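Local coordinates for DNA repair and telomere maintenance protein nbs1 (PDB 3HUF) that serves as an adaptor of the MRN complex in DNA double-strand break repair and binds phosphorylated proteins such as Ctp1 through its N-terminal FHA and BRCT domains, at residues Asn134-Pro139 with Gln182-Val187; Tyr112-Cys117 with Ser196-Ala201; Gln128-Leu133 with Ile138-Arg143; Arg16-Gly21 with Cys66-Lys71. All coordinates share one frame; numbering follows the deposited sequence.

Overall arrangement
The four contacts run from the FHA domain into the first BRCT domain. Contact 4 lies in the FHA beta sandwich. Contacts 1 and 3 lie in BRCT 1 and share Ile138 and Pro139; their centres are about 9 Å apart. Contact 2 bridges the domain junction, about 11 Å from contact 1 between centres, and holds a thiocyanate ion that probably came from the crystallisation liquor. Contact 1 touches contact 4 where Gly137 N comes within 3.4 Å of Pro20 CD, so the BRCT loop rests on the FHA domain. Contact 2 also reaches contact 4, with Trp113 CZ3 3.5 Å from Cys66 N. Contacts 3 and 4 do not touch, and their centres are about 18 Å apart.

Contact 1: Asn134-Pro139 with Gln182-Val187; sequences NLLGIP and QYLSTV
Leu136 and Ile138 meet Leu184 and Val187 in the first BRCT domain. The loop that leaves helix 123-134 through a Schellman motif here faces residues 182-187, in and just after helix 178-184. The contact across the segments is apolar, and all four residues are buried.

Leu136 does most of the touching. CD1 and CD2 of Leu136 both lie 3.9 Å from Val187 CG2. One valine methyl therefore sits against both branches of the leucine, and the two side chains cross at about a right angle. Leu136 CG is anti to its own carbonyl carbon (chi1 -59°), which turns the branched end of the leucine toward Val187. Leu136 CD1 also lies 4.1 Å from Leu184 CB. It packs against the backbone too, with Leu136 CD1 3.7 Å from Leu184 O. Ile138 adds one more methyl pair, its CD1 being 4.2 Å from Leu184 CD1. Leu197 touches Val187 from the following loop.

The polar bonds stay within each segment or go outside the pair. Gly137 N donates to Asn134 O at 2.8 Å. Gly137 has a positive phi (92°), and a side chain here would press on the carbonyl oxygen of Leu136. Leu135 O accepts a hydrogen bond from Lys188 NZ. A type I turn runs from Leu184 to Val187. The hydroxyl of Ser185 folds back on the backbone, with OG donating to Gln182 O at 2.7 Å, 21° out of the carbonyl plane.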
# COMPACT_ATOMS: atom_id res chain seq x y z
N ASN A 134 -1.97 -10.53 5.92
CA ASN A 134 -0.77 -11.26 5.55
C ASN A 134 -1.10 -12.49 4.69
O ASN A 134 -0.41 -12.77 3.72
CB ASN A 134 0.07 -11.62 6.79
CG ASN A 134 0.63 -10.37 7.52
OD1 ASN A 134 0.64 -9.23 6.98
ND2 ASN A 134 1.06 -10.57 8.76
N LEU A 135 -2.18 -13.19 5.04
CA LEU A 135 -2.64 -14.36 4.30
C LEU A 135 -3.13 -14.04 2.90
O LEU A 135 -3.17 -14.93 2.06
CB LEU A 135 -3.71 -15.13 5.09
CG LEU A 135 -3.17 -15.78 6.36
CD1 LEU A 135 -4.29 -16.17 7.30
CD2 LEU A 135 -2.29 -16.99 6.03
N LEU A 136 -3.45 -12.77 2.64
CA LEU A 136 -3.73 -12.29 1.30
C LEU A 136 -2.48 -11.83 0.55
O LEU A 136 -2.57 -11.52 -0.63
CB LEU A 136 -4.73 -11.12 1.33
CG LEU A 136 -6.11 -11.37 1.96
CD1 LEU A 136 -7.00 -10.11 1.90
CD2 LEU A 136 -6.80 -12.56 1.27
N GLY A 137 -1.34 -11.77 1.23
CA GLY A 137 -0.09 -11.23 0.64
C GLY A 137 0.12 -9.75 0.88
O GLY A 137 0.88 -9.09 0.14
N ILE A 138 -0.57 -9.20 1.88
CA ILE A 138 -0.53 -7.77 2.13
C ILE A 138 0.32 -7.49 3.38
O ILE A 138 -0.11 -7.80 4.48
CB ILE A 138 -1.96 -7.12 2.23
CG1 ILE A 138 -2.75 -7.35 0.93
CG2 ILE A 138 -1.85 -5.56 2.50
CD1 ILE A 138 -4.31 -7.12 1.10
N PRO A 139 1.53 -6.92 3.20
CA PRO A 139 2.32 -6.51 4.38
C PRO A 139 1.63 -5.37 5.13
O PRO A 139 0.93 -4.54 4.52
CB PRO A 139 3.66 -6.05 3.78
CG PRO A 139 3.68 -6.60 2.36
CD PRO A 139 2.23 -6.63 1.94
N GLN A 182 -13.27 -5.32 6.67
CA GLN A 182 -14.32 -6.33 6.70
C GLN A 182 -14.55 -6.95 5.31
O GLN A 182 -14.69 -8.17 5.18
CB GLN A 182 -15.62 -5.75 7.28
CG GLN A 182 -15.52 -5.45 8.78
CD GLN A 182 -16.75 -4.76 9.33
OE1 GLN A 182 -17.75 -4.59 8.63
NE2 GLN A 182 -16.69 -4.36 10.61
N TYR A 183 -14.55 -6.10 4.28
CA TYR A 183 -14.55 -6.54 2.90
C TYR A 183 -13.37 -7.46 2.59
O TYR A 183 -13.57 -8.56 2.08
CB TYR A 183 -14.57 -5.34 1.96
CG TYR A 183 -14.31 -5.64 0.50
CD1 TYR A 183 -15.18 -6.45 -0.23
CD2 TYR A 183 -13.22 -5.09 -0.17
CE1 TYR A 183 -14.94 -6.72 -1.58
CE2 TYR A 183 -12.98 -5.36 -1.52
CZ TYR A 183 -13.85 -6.17 -2.22
OH TYR A 183 -13.62 -6.44 -3.55
N LEU A 184 -12.14 -7.06 2.91
CA LEU A 184 -10.98 -7.95 2.69
C LEU A 184 -11.08 -9.32 3.38
O LEU A 184 -10.55 -10.32 2.87
CB LEU A 184 -9.67 -7.28 3.08
CG LEU A 184 -9.23 -6.08 2.24
CD1 LEU A 184 -7.88 -5.59 2.71
CD2 LEU A 184 -9.20 -6.42 0.75
N SER A 185 -11.77 -9.39 4.51
CA SER A 185 -11.88 -10.66 5.24
C SER A 185 -12.77 -11.66 4.48
O SER A 185 -12.84 -12.84 4.84
CB SER A 185 -12.37 -10.43 6.68
OG SER A 185 -13.76 -10.15 6.71
N THR A 186 -13.41 -11.17 3.41
CA THR A 186 -14.34 -11.93 2.57
C THR A 186 -13.65 -12.82 1.51
O THR A 186 -14.19 -13.86 1.12
CB THR A 186 -15.35 -10.94 1.90
OG1 THR A 186 -16.40 -10.61 2.82
CG2 THR A 186 -15.95 -11.50 0.61
N VAL A 187 -12.44 -12.44 1.08
CA VAL A 187 -11.91 -12.82 -0.25
C VAL A 187 -10.88 -13.97 -0.43
O VAL A 187 -10.50 -14.24 -1.58
CB VAL A 187 -11.29 -11.58 -0.97
CG1 VAL A 187 -12.31 -10.45 -1.12
CG2 VAL A 187 -10.07 -11.08 -0.25

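Contact 2: Tyr112-Cys117 with Ser196-Ala201; sequences YWRSMC and SLMPDA. With SCN (thiocyanate ion), chain E.
Met116 and Met198 meet at the FHA-BRCT 1 junction, where the chain passes from strand 109-113 of the FHA sheet to strand 118-120 of the BRCT sheet. Met116 is extended beyond CG, and Met198 is bent at chi2 (-47°). They slide past each other in opposite directions, with Met116 SD 3.9 Å from Met198 SD. The Met198 CE methyl reaches further, lying 3.7 Å from Arg114 CD. Met198 CE is also 3.5 Å from Ser115 O. With an alanine at Met198, a gap would probably open beside Met116 and the Arg114 methylenes would lose this cover.

A thiocyanate ion spans the two segments. Leu197 N donates to its nitrogen at 3.0 Å, with an N-H...N angle of 155°. Its sulfur lies 3.5 Å from Arg114 CD, at the edge of the guanidinium and near its plane. Arg114 NE is held by a salt bridge to Asp194, which also accepts a hydrogen bond from Tyr112 OH.

Helix 178-184 borders the contact through Tyr180, which touches Met116 and Ala201. His150 of strand 150-152 touches Met116, Met198 and Ala201, so the start of helix 198-209 packs against the BRCT sheet.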
# COMPACT_ATOMS: atom_id res chain seq x y z
N TYR A 112 2.93 -10.55 -12.04
CA TYR A 112 3.42 -9.25 -11.65
C TYR A 112 2.88 -8.89 -10.28
O TYR A 112 1.80 -9.30 -9.89
CB TYR A 112 3.09 -8.14 -12.65
CG TYR A 112 1.65 -8.11 -13.10
CD1 TYR A 112 0.73 -7.23 -12.51
CD2 TYR A 112 1.19 -8.97 -14.11
CE1 TYR A 112 -0.62 -7.20 -12.91
CE2 TYR A 112 -0.15 -8.96 -14.50
CZ TYR A 112 -1.05 -8.06 -13.91
OH TYR A 112 -2.37 -8.04 -14.31
N TRP A 113 3.69 -8.13 -9.56
CA TRP A 113 3.34 -7.71 -8.22
C TRP A 113 2.70 -6.33 -8.31
O TRP A 113 3.27 -5.44 -8.95
CB TRP A 113 4.62 -7.68 -7.37
CG TRP A 113 4.45 -7.15 -5.98
CD1 TRP A 113 4.76 -5.90 -5.53
CD2 TRP A 113 3.94 -7.87 -4.85
NE1 TRP A 113 4.46 -5.79 -4.19
CE2 TRP A 113 3.98 -7.00 -3.74
CE3 TRP A 113 3.47 -9.18 -4.67
CZ2 TRP A 113 3.56 -7.39 -2.46
CZ3 TRP A 113 3.03 -9.57 -3.39
CH2 TRP A 113 3.09 -8.67 -2.30
N ARG A 114 1.53 -6.17 -7.70
CA ARG A 114 0.94 -4.86 -7.52
C ARG A 114 1.24 -4.42 -6.09
O ARG A 114 1.00 -5.18 -5.16
CB ARG A 114 -0.58 -4.94 -7.73
CG ARG A 114 -1.31 -3.58 -7.76
CD ARG A 114 -2.79 -3.68 -8.31
NE ARG A 114 -2.92 -4.00 -9.74
CZ ARG A 114 -2.66 -3.15 -10.74
NH1 ARG A 114 -2.22 -1.91 -10.47
NH2 ARG A 114 -2.80 -3.54 -12.00
N SER A 115 1.75 -3.20 -5.93
CA SER A 115 2.05 -2.62 -4.61
C SER A 115 0.82 -2.49 -3.75
O SER A 115 -0.21 -1.97 -4.18
CB SER A 115 2.65 -1.22 -4.76
OG SER A 115 3.95 -1.30 -5.29
N MET A 116 0.93 -2.96 -2.51
CA MET A 116 -0.14 -2.82 -1.55
C MET A 116 0.43 -3.18 -0.20
O MET A 116 0.75 -4.35 0.06
CB MET A 116 -1.32 -3.72 -1.88
CG MET A 116 -2.58 -3.36 -1.12
SD MET A 116 -3.99 -4.42 -1.53
CE MET A 116 -5.25 -3.46 -0.67
N CYS A 117 0.61 -2.14 0.63
CA CYS A 117 1.12 -2.26 1.99
C CYS A 117 0.24 -1.38 2.84
O CYS A 117 0.04 -0.21 2.52
CB CYS A 117 2.57 -1.77 2.10
SG CYS A 117 3.81 -2.82 1.32
N SER A 196 -9.15 -6.26 -8.32
CA SER A 196 -10.48 -6.46 -7.72
C SER A 196 -10.77 -5.76 -6.39
O SER A 196 -11.91 -5.46 -6.10
CB SER A 196 -10.75 -7.94 -7.52
OG SER A 196 -11.22 -8.49 -8.70
N LEU A 197 -9.75 -5.56 -5.57
CA LEU A 197 -9.91 -5.01 -4.22
C LEU A 197 -9.56 -3.52 -4.11
O LEU A 197 -9.87 -2.88 -3.11
CB LEU A 197 -9.05 -5.82 -3.22
CG LEU A 197 -9.13 -7.36 -3.32
CD1 LEU A 197 -8.07 -8.07 -2.46
CD2 LEU A 197 -10.52 -7.85 -2.99
N MET A 198 -8.93 -2.98 -5.15
CA MET A 198 -8.39 -1.61 -5.13
C MET A 198 -9.40 -0.49 -5.27
O MET A 198 -9.29 0.50 -4.55
CB MET A 198 -7.32 -1.40 -6.22
CG MET A 198 -6.05 -2.16 -6.09
SD MET A 198 -5.29 -2.17 -4.46
CE MET A 198 -3.58 -2.45 -4.92
N PRO A 199 -10.33 -0.59 -6.25
CA PRO A 199 -11.30 0.49 -6.35
C PRO A 199 -12.21 0.66 -5.14
O PRO A 199 -12.69 1.75 -4.90
CB PRO A 199 -12.13 0.08 -7.59
CG PRO A 199 -11.24 -0.80 -8.37
CD PRO A 199 -10.55 -1.58 -7.31
N ASP A 200 -12.48 -0.42 -4.39
CA ASP A 200 -13.37 -0.32 -3.22
C ASP A 200 -12.65 0.46 -2.15
O ASP A 200 -13.29 1.17 -1.37
CB ASP A 200 -13.76 -1.69 -2.66
CG ASP A 200 -14.85 -2.37 -3.47
OD1 ASP A 200 -14.60 -3.50 -3.96
OD2 ASP A 200 -15.94 -1.82 -3.63
N ALA A 201 -11.33 0.34 -2.11
CA ALA A 201 -10.53 1.15 -1.17
C ALA A 201 -10.64 2.65 -1.45
O ALA A 201 -10.73 3.45 -0.52
CB ALA A 201 -9.09 0.70 -1.19
S SCN E . -4.37 -6.65 -7.19
C SCN E . -5.73 -6.13 -6.20
N SCN E . -6.80 -5.81 -5.80

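Contact 3: Gln128-Leu133 with Ile138-Arg143; sequences QWASNL and IPTGLR
Leu133 and Thr140 carry this contact between helix 123-134 and strand 140-141. Their side chains cross at about a right angle, with Leu133 CD1 3.7 Å from Thr140 CG2. Leu133 CB is 4.0 Å from the same Thr140 methyl, so the methyl lies against both the base and one branch of the leucine.

The rotamer of Thr140 sorts its two branches. With chi1 at 49°, OG1 stands between the backbone N and the carbonyl carbon. CG2 is then anti to the carbonyl carbon and meets Leu133. OG1 faces the helix further back, 3.7 Å from Ala130 CB. A glycine in place of Thr140 would probably leave Leu133 CD1 without its methyl partner and open a gap beside Ala130.

In Ile138 the branch point comes nearest, with Ile138 CB 3.5 Å from Leu133 O. The same Ile138 CB is 4.1 Å from Leu133 CB. With CG1 anti to its carbonyl carbon (chi1 -59°), Ile138 also brings that branch to 4.0 Å from Leu133 O.

One hydrogen bond ties the segments, from Ile138 N to Leu133 O at 3.0 Å. The donor sits 38° out of the carbonyl plane. It closes the wider, six-to-one loop of the Schellman motif that ends the helix.

Behind the contact, Leu133 touches Ile118 and Phe120 of strand 118-120 and Leu181 and Leu184 of helix 178-184. Gly141 bonds through its backbone to Ile118 and Phe120. Helix 123-134 thus covers two neighbouring parallel strands, the beta-alpha-beta crossover that opens the parallel sheet of a BRCT domain.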
# COMPACT_ATOMS: atom_id res chain seq x y z
N GLN A 128 -5.16 -7.30 15.51
CA GLN A 128 -6.39 -7.98 15.18
C GLN A 128 -6.51 -8.32 13.67
O GLN A 128 -7.03 -9.38 13.31
CB GLN A 128 -7.60 -7.21 15.71
CG GLN A 128 -8.57 -6.69 14.69
CD GLN A 128 -9.90 -6.33 15.32
OE1 GLN A 128 -9.95 -5.80 16.44
NE2 GLN A 128 -10.99 -6.62 14.61
N TRP A 129 -5.96 -7.47 12.80
CA TRP A 129 -6.15 -7.62 11.37
C TRP A 129 -4.93 -8.16 10.59
O TRP A 129 -5.09 -8.58 9.44
CB TRP A 129 -6.58 -6.28 10.76
CG TRP A 129 -8.00 -5.89 11.04
CD1 TRP A 129 -8.44 -4.89 11.88
CD2 TRP A 129 -9.19 -6.46 10.45
NE1 TRP A 129 -9.81 -4.81 11.85
CE2 TRP A 129 -10.29 -5.76 10.98
CE3 TRP A 129 -9.42 -7.49 9.53
CZ2 TRP A 129 -11.61 -6.07 10.62
CZ3 TRP A 129 -10.72 -7.79 9.17
CH2 TRP A 129 -11.80 -7.08 9.72
N ALA A 130 -3.75 -8.15 11.20
CA ALA A 130 -2.49 -8.41 10.46
C ALA A 130 -2.41 -9.79 9.82
O ALA A 130 -2.10 -9.91 8.64
CB ALA A 130 -1.28 -8.18 11.34
N SER A 131 -2.70 -10.82 10.61
CA SER A 131 -2.72 -12.20 10.13
C SER A 131 -3.66 -12.40 8.92
O SER A 131 -3.28 -13.04 7.94
CB SER A 131 -3.06 -13.15 11.29
OG SER A 131 -3.44 -14.43 10.83
N ASN A 132 -4.86 -11.82 9.00
CA ASN A 132 -5.84 -11.78 7.92
C ASN A 132 -5.22 -11.25 6.63
O ASN A 132 -5.29 -11.89 5.59
CB ASN A 132 -7.01 -10.86 8.35
CG ASN A 132 -8.25 -10.96 7.46
OD1 ASN A 132 -8.36 -10.28 6.42
ND2 ASN A 132 -9.25 -11.74 7.91
N LEU A 133 -4.59 -10.07 6.72
CA LEU A 133 -4.06 -9.39 5.52
C LEU A 133 -2.80 -10.06 5.01
O LEU A 133 -2.62 -10.18 3.81
CB LEU A 133 -3.83 -7.90 5.76
CG LEU A 133 -5.00 -7.11 6.33
CD1 LEU A 133 -4.69 -5.63 6.39
CD2 LEU A 133 -6.32 -7.34 5.55
N ILE A 138 -0.57 -9.20 1.88
CA ILE A 138 -0.53 -7.77 2.13
C ILE A 138 0.32 -7.49 3.38
O ILE A 138 -0.11 -7.80 4.48
CB ILE A 138 -1.96 -7.12 2.23
CG1 ILE A 138 -2.75 -7.35 0.93
CG2 ILE A 138 -1.85 -5.56 2.50
CD1 ILE A 138 -4.31 -7.12 1.10
N PRO A 139 1.53 -6.92 3.20
CA PRO A 139 2.32 -6.51 4.38
C PRO A 139 1.63 -5.37 5.13
O PRO A 139 0.93 -4.54 4.52
CB PRO A 139 3.66 -6.05 3.78
CG PRO A 139 3.68 -6.60 2.36
CD PRO A 139 2.23 -6.63 1.94
N THR A 140 1.83 -5.36 6.44
CA THR A 140 1.19 -4.40 7.33
C THR A 140 2.21 -3.93 8.35
O THR A 140 3.24 -4.60 8.57
CB THR A 140 0.05 -5.05 8.10
OG1 THR A 140 0.53 -6.27 8.67
CG2 THR A 140 -1.12 -5.37 7.18
N GLY A 141 1.92 -2.80 9.00
CA GLY A 141 2.79 -2.24 10.02
C GLY A 141 2.18 -1.02 10.68
O GLY A 141 1.09 -0.59 10.31
N LEU A 142 2.92 -0.47 11.63
CA LEU A 142 2.47 0.65 12.44
C LEU A 142 3.29 1.90 12.09
O LEU A 142 2.74 2.98 11.93
CB LEU A 142 2.68 0.31 13.92
CG LEU A 142 1.55 0.57 14.93
CD1 LEU A 142 1.45 2.03 15.38
CD2 LEU A 142 0.19 0.06 14.39
N ARG A 143 4.59 1.71 11.94
CA ARG A 143 5.54 2.82 11.72
C ARG A 143 5.45 3.33 10.30
O ARG A 143 4.91 2.66 9.41
CB ARG A 143 6.97 2.38 12.02
CG ARG A 143 7.18 1.84 13.41
CD ARG A 143 7.04 2.92 14.43
NE ARG A 143 6.32 2.48 15.62
CZ ARG A 143 5.26 3.10 16.14
NH1 ARG A 143 4.79 4.20 15.57
NH2 ARG A 143 4.68 2.62 17.23

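Contact 4: Arg16-Gly21 with Cys66-Lys71; sequences RILFPG and CEFEVK
Leu18 and Phe68 face each other inside the FHA beta sandwich, Leu18 from strand 16-18 of one sheet and Phe68 from strand 68-72 of the other. Their contact is apolar and thin. Leu18 CD1 is 4.2 Å from Phe68 CE1, and the methyl meets the ring at a slant. Phe68 has CG anti to its backbone N (chi1 -164°), which carries the ring toward the leucine. Pro20 and Cys66 form a second, looser pair where the FHA domain meets the BRCT loop, with Pro20 CG 4.4 Å from Cys66 SG. Ile52 of strand 48-52 touches Leu18, Cys66 and Phe68, and so ties both pairs into one core.

Two other rings meet the phenylalanine, Trp2 edge-to-face and Phe50 with the planes at about 55°. Val70 CG2, two residues along the same strand, lies at the edge of the Phe68 ring and in its plane.

No hydrogen bond crosses between the two segments. Trp2 serves both: its backbone pairs with Leu18, and its NE1 donates to Cys66 O.

The chemistry of the contact is consistent with dispersion and the exclusion of water holding these faces together. All four touching residues are buried, though the two segments cover only 102 Å² of each other's surface, both sides summed. The phenylalanine ring, the leucine methyl, the proline ring and the cysteine sulfur meet across the interface by apolar contact alone.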
# COMPACT_ATOMS: atom_id res chain seq x y z
N ARG A 16 -5.79 -13.32 -12.60
CA ARG A 16 -6.12 -13.90 -11.30
C ARG A 16 -5.18 -13.43 -10.22
O ARG A 16 -3.97 -13.45 -10.39
CB ARG A 16 -6.11 -15.43 -11.38
CG ARG A 16 -6.32 -16.07 -10.01
CD ARG A 16 -6.72 -17.50 -10.10
NE ARG A 16 -6.84 -18.07 -8.77
CZ ARG A 16 -7.04 -19.36 -8.53
NH1 ARG A 16 -7.14 -20.22 -9.55
NH2 ARG A 16 -7.14 -19.80 -7.28
N ILE A 17 -5.74 -13.01 -9.09
CA ILE A 17 -4.95 -12.67 -7.91
C ILE A 17 -4.54 -13.94 -7.14
O ILE A 17 -5.38 -14.74 -6.75
CB ILE A 17 -5.74 -11.74 -6.98
CG1 ILE A 17 -6.07 -10.44 -7.70
CG2 ILE A 17 -4.92 -11.39 -5.78
CD1 ILE A 17 -7.08 -9.63 -6.92
N LEU A 18 -3.24 -14.10 -6.92
CA LEU A 18 -2.72 -15.28 -6.24
C LEU A 18 -2.33 -14.92 -4.81
O LEU A 18 -1.48 -14.09 -4.58
CB LEU A 18 -1.50 -15.85 -7.00
CG LEU A 18 -1.75 -16.31 -8.44
CD1 LEU A 18 -0.46 -17.01 -9.01
CD2 LEU A 18 -2.99 -17.25 -8.54
N PHE A 19 -2.92 -15.60 -3.85
CA PHE A 19 -2.58 -15.36 -2.47
C PHE A 19 -1.47 -16.33 -2.05
O PHE A 19 -1.24 -17.32 -2.73
CB PHE A 19 -3.83 -15.57 -1.61
CG PHE A 19 -5.01 -14.80 -2.09
CD1 PHE A 19 -6.18 -15.46 -2.47
CD2 PHE A 19 -4.98 -13.42 -2.17
CE1 PHE A 19 -7.30 -14.74 -2.90
CE2 PHE A 19 -6.07 -12.70 -2.59
CZ PHE A 19 -7.24 -13.36 -2.97
N PRO A 20 -0.74 -16.01 -0.96
CA PRO A 20 0.13 -16.96 -0.29
C PRO A 20 -0.49 -18.35 -0.15
O PRO A 20 -1.64 -18.47 0.28
CB PRO A 20 0.33 -16.31 1.08
CG PRO A 20 0.41 -14.81 0.71
CD PRO A 20 -0.66 -14.67 -0.34
N GLY A 21 0.30 -19.37 -0.50
CA GLY A 21 -0.14 -20.76 -0.44
C GLY A 21 0.39 -21.42 -1.70
O GLY A 21 1.27 -20.88 -2.38
N CYS A 66 5.99 -10.79 -2.07
CA CYS A 66 6.05 -12.10 -1.43
C CYS A 66 6.88 -13.01 -2.31
O CYS A 66 6.80 -12.93 -3.55
CB CYS A 66 4.66 -12.68 -1.29
SG CYS A 66 3.64 -11.85 -0.06
N GLU A 67 7.69 -13.86 -1.69
CA GLU A 67 8.53 -14.80 -2.44
C GLU A 67 7.65 -15.73 -3.27
O GLU A 67 6.68 -16.32 -2.77
CB GLU A 67 9.42 -15.62 -1.50
CG GLU A 67 10.37 -16.56 -2.23
CD GLU A 67 11.38 -17.14 -1.29
OE1 GLU A 67 11.55 -18.39 -1.29
OE2 GLU A 67 11.98 -16.34 -0.53
N PHE A 68 8.00 -15.84 -4.55
CA PHE A 68 7.23 -16.63 -5.50
C PHE A 68 8.13 -17.79 -5.93
O PHE A 68 9.21 -17.57 -6.49
CB PHE A 68 6.87 -15.72 -6.68
CG PHE A 68 5.76 -16.24 -7.59
CD1 PHE A 68 4.57 -15.52 -7.72
CD2 PHE A 68 5.92 -17.42 -8.33
CE1 PHE A 68 3.56 -15.97 -8.57
CE2 PHE A 68 4.92 -17.87 -9.19
CZ PHE A 68 3.74 -17.14 -9.31
N GLU A 69 7.69 -19.02 -5.68
CA GLU A 69 8.47 -20.20 -6.03
C GLU A 69 7.77 -21.02 -7.10
O GLU A 69 6.54 -21.10 -7.12
CB GLU A 69 8.73 -21.06 -4.79
CG GLU A 69 9.18 -20.24 -3.62
CD GLU A 69 9.18 -20.97 -2.30
OE1 GLU A 69 8.53 -22.02 -2.19
OE2 GLU A 69 9.82 -20.47 -1.37
N VAL A 70 8.56 -21.61 -7.99
CA VAL A 70 8.04 -22.42 -9.09
C VAL A 70 8.79 -23.75 -9.08
O VAL A 70 10.01 -23.75 -9.13
CB VAL A 70 8.25 -21.72 -10.47
CG1 VAL A 70 7.95 -22.68 -11.63
CG2 VAL A 70 7.39 -20.45 -10.57
N LYS A 71 8.06 -24.86 -9.00
CA LYS A 71 8.62 -26.18 -9.24
C LYS A 71 8.06 -26.80 -10.52
O LYS A 71 6.86 -26.73 -10.79
CB LYS A 71 8.32 -27.12 -8.08
CG LYS A 71 9.10 -26.82 -6.82
CD LYS A 71 9.64 -28.13 -6.26
CE LYS A 71 10.39 -28.92 -7.34
NZ LYS A 71 10.86 -30.28 -6.91